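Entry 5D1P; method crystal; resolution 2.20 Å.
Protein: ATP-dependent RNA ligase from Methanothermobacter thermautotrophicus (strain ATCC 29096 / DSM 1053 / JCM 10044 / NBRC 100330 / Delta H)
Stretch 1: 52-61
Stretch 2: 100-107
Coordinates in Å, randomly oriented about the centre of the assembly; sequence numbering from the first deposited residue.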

# COMPACT_ATOMS: atom_id res chain seq x y z
N ALA A 52 20.33 -10.08 11.51
CA ALA A 52 19.57 -9.38 12.53
C ALA A 52 19.05 -10.40 13.53
O ALA A 52 18.64 -11.50 13.15
CB ALA A 52 18.43 -8.60 11.92
N GLY A 53 19.07 -10.03 14.81
CA GLY A 53 18.66 -10.92 15.87
C GLY A 53 19.80 -11.76 16.39
O GLY A 53 19.60 -12.58 17.28
N THR A 54 21.00 -11.59 15.83
CA THR A 54 22.18 -12.30 16.33
C THR A 54 22.41 -11.92 17.79
O THR A 54 22.32 -10.75 18.14
CB THR A 54 23.45 -11.99 15.52
OG1 THR A 54 23.34 -12.53 14.19
CG2 THR A 54 24.67 -12.59 16.19
N VAL A 55 22.68 -12.89 18.66
CA VAL A 55 23.03 -12.56 20.04
C VAL A 55 24.29 -13.27 20.49
O VAL A 55 24.44 -14.48 20.28
CB VAL A 55 21.90 -12.90 21.01
CG1 VAL A 55 22.31 -12.53 22.42
CG2 VAL A 55 20.65 -12.14 20.63
N ILE A 56 25.21 -12.51 21.08
CA ILE A 56 26.46 -13.05 21.58
C ILE A 56 26.47 -13.14 23.09
O ILE A 56 26.28 -12.14 23.78
CB ILE A 56 27.66 -12.20 21.15
CG1 ILE A 56 27.69 -12.06 19.63
CG2 ILE A 56 28.95 -12.83 21.65
CD1 ILE A 56 28.74 -11.14 19.16
N TYR A 57 26.71 -14.34 23.60
CA TYR A 57 26.73 -14.55 25.04
C TYR A 57 28.16 -14.56 25.53
O TYR A 57 28.99 -15.34 25.05
CB TYR A 57 25.99 -15.84 25.41
CG TYR A 57 24.50 -15.63 25.46
CD1 TYR A 57 23.88 -15.26 26.63
CD2 TYR A 57 23.73 -15.75 24.30
CE1 TYR A 57 22.53 -15.04 26.66
CE2 TYR A 57 22.37 -15.52 24.33
CZ TYR A 57 21.78 -15.16 25.51
OH TYR A 57 20.42 -14.93 25.56
N LEU A 58 28.44 -13.68 26.48
CA LEU A 58 29.77 -13.51 27.01
C LEU A 58 29.91 -14.39 28.24
O LEU A 58 29.76 -13.93 29.37
CB LEU A 58 30.03 -12.03 27.32
CG LEU A 58 29.80 -11.12 26.11
CD1 LEU A 58 29.62 -9.68 26.54
CD2 LEU A 58 30.94 -11.23 25.11
N GLY A 59 30.17 -15.67 28.02
CA GLY A 59 30.30 -16.61 29.12
C GLY A 59 31.72 -17.10 29.27
O GLY A 59 32.65 -16.45 28.79
N ASP A 60 31.89 -18.24 29.94
CA ASP A 60 33.19 -18.88 30.10
C ASP A 60 33.86 -18.97 28.76
O ASP A 60 35.06 -18.74 28.64
CB ASP A 60 33.04 -20.27 30.71
CG ASP A 60 32.65 -20.21 32.17
OD1 ASP A 60 32.89 -19.16 32.81
OD2 ASP A 60 32.09 -21.21 32.66
N GLU A 61 33.08 -19.30 27.74
CA GLU A 61 33.49 -18.94 26.40
C GLU A 61 32.41 -18.11 25.74
O GLU A 61 31.26 -18.06 26.19
CB GLU A 61 33.85 -20.15 25.54
CG GLU A 61 32.66 -20.97 25.08
CD GLU A 61 32.64 -22.34 25.73
OE1 GLU A 61 31.66 -23.09 25.50
OE2 GLU A 61 33.60 -22.66 26.47
N VAL A 100 11.68 -19.46 16.57
CA VAL A 100 12.35 -19.66 17.85
C VAL A 100 13.70 -20.33 17.67
O VAL A 100 13.83 -21.30 16.93
CB VAL A 100 11.50 -20.52 18.82
CG1 VAL A 100 12.25 -20.76 20.11
CG2 VAL A 100 10.18 -19.86 19.11
N ARG A 101 14.72 -19.80 18.32
CA ARG A 101 16.01 -20.47 18.34
C ARG A 101 16.25 -20.98 19.75
O ARG A 101 16.13 -20.22 20.71
CB ARG A 101 17.14 -19.53 17.90
CG ARG A 101 17.20 -19.27 16.40
CD ARG A 101 18.11 -18.05 16.12
NE ARG A 101 17.52 -16.81 16.64
CZ ARG A 101 18.23 -15.73 17.01
NH1 ARG A 101 17.60 -14.64 17.45
NH2 ARG A 101 19.55 -15.74 16.92
N ILE A 102 16.55 -22.26 19.88
CA ILE A 102 16.83 -22.83 21.19
C ILE A 102 18.27 -23.25 21.24
O ILE A 102 18.73 -24.04 20.41
CB ILE A 102 15.93 -24.02 21.49
CG1 ILE A 102 14.48 -23.67 21.19
CG2 ILE A 102 16.13 -24.48 22.93
CD1 ILE A 102 13.55 -24.87 21.16
N ALA A 103 19.01 -22.69 22.19
CA ALA A 103 20.41 -23.02 22.34
C ALA A 103 20.73 -23.42 23.78
O ALA A 103 20.07 -22.97 24.72
CB ALA A 103 21.27 -21.86 21.92
N CYS A 104 21.71 -24.31 23.95
CA CYS A 104 22.25 -24.58 25.28
C CYS A 104 23.52 -23.76 25.42
O CYS A 104 24.46 -23.92 24.65
CB CYS A 104 22.52 -26.07 25.50
SG CYS A 104 22.85 -26.58 27.26
N LEU A 105 23.55 -22.84 26.38
CA LEU A 105 24.72 -21.99 26.55
C LEU A 105 25.82 -22.74 27.30
O LEU A 105 25.60 -23.84 27.80
CB LEU A 105 24.33 -20.71 27.28
CG LEU A 105 23.16 -20.02 26.55
CD1 LEU A 105 22.62 -18.84 27.34
CD2 LEU A 105 23.59 -19.61 25.14
N SER A 106 27.02 -22.14 27.34
CA SER A 106 28.17 -22.76 28.00
C SER A 106 27.89 -23.00 29.49
O SER A 106 28.37 -23.95 30.08
CB SER A 106 29.42 -21.90 27.80
OG SER A 106 29.25 -20.62 28.40
N SER A 107 27.08 -22.13 30.09
CA SER A 107 26.66 -22.30 31.48
C SER A 107 25.72 -23.49 31.71
O SER A 107 25.28 -23.72 32.84
CB SER A 107 25.97 -21.03 31.95
OG SER A 107 24.77 -20.81 31.22
O HOH W 1 29.48 -19.43 31.12
O HOH W 2 28.09 -18.09 26.59

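How do the two backbones lie against each other? No backbone hydrogen bond links them, so the strand that ends at Leu-58 and the one that ends at Cys-104 are not paired here as neighbours. The CA atoms of Gly-53 and Arg-101 are 10.2 Å apart, those of Tyr-57 and Leu-105 7.9 Å, and those of Gly-59 and Ser-106 6.6 Å. The chains run in the same sense and draw closer along their length, leaving the side chain of Arg-101 to bridge the wide end.

What satisfies the carbonyl of Gly-53? The long side chain of Arg-101 reaches across and donates from NH1 to Gly-53 O at 2.9 Å; a weak second bond runs from Arg-101 NH2 to the same Gly-53 O at 3.2 Å. The oxygen lies near the guanidinium plane, at its edge, where the N-H groups point. Arg-101 NH1 and NH2 also have partners elsewhere in the structure.

What fills the middle? Leu-105 lays a methyl over one face of the Tyr-57 ring: Leu-105 CD1 is 4.0 Å from the ring centroid and only 16° off its normal, the geometry of a CH-pi contact. It is a buried apolar pairing that asks for no donor or acceptor.

How are the polar groups served where the chains come nearest? Largely through water. Asp-60 N and Ser-106 OG are 3.9 Å apart, too far for a direct bond, but water 1 joins them, accepting from Asp-60 N at 2.9 Å and bonding Ser-106 OG at 3.0 Å. Water 2 lies 3.2 Å from Glu-61 O and makes a weak bond of 3.3 Å to Ser-106 OG, so one hydroxyl serves both waters. Glu-61 bends its carboxylate inward, bringing OE1 to 3.4 Å from Ser-106 CB. Gly-59 leaves room beside this hydroxyl: a CB there would lie 2.9 Å from Ser-106 OG, a clash.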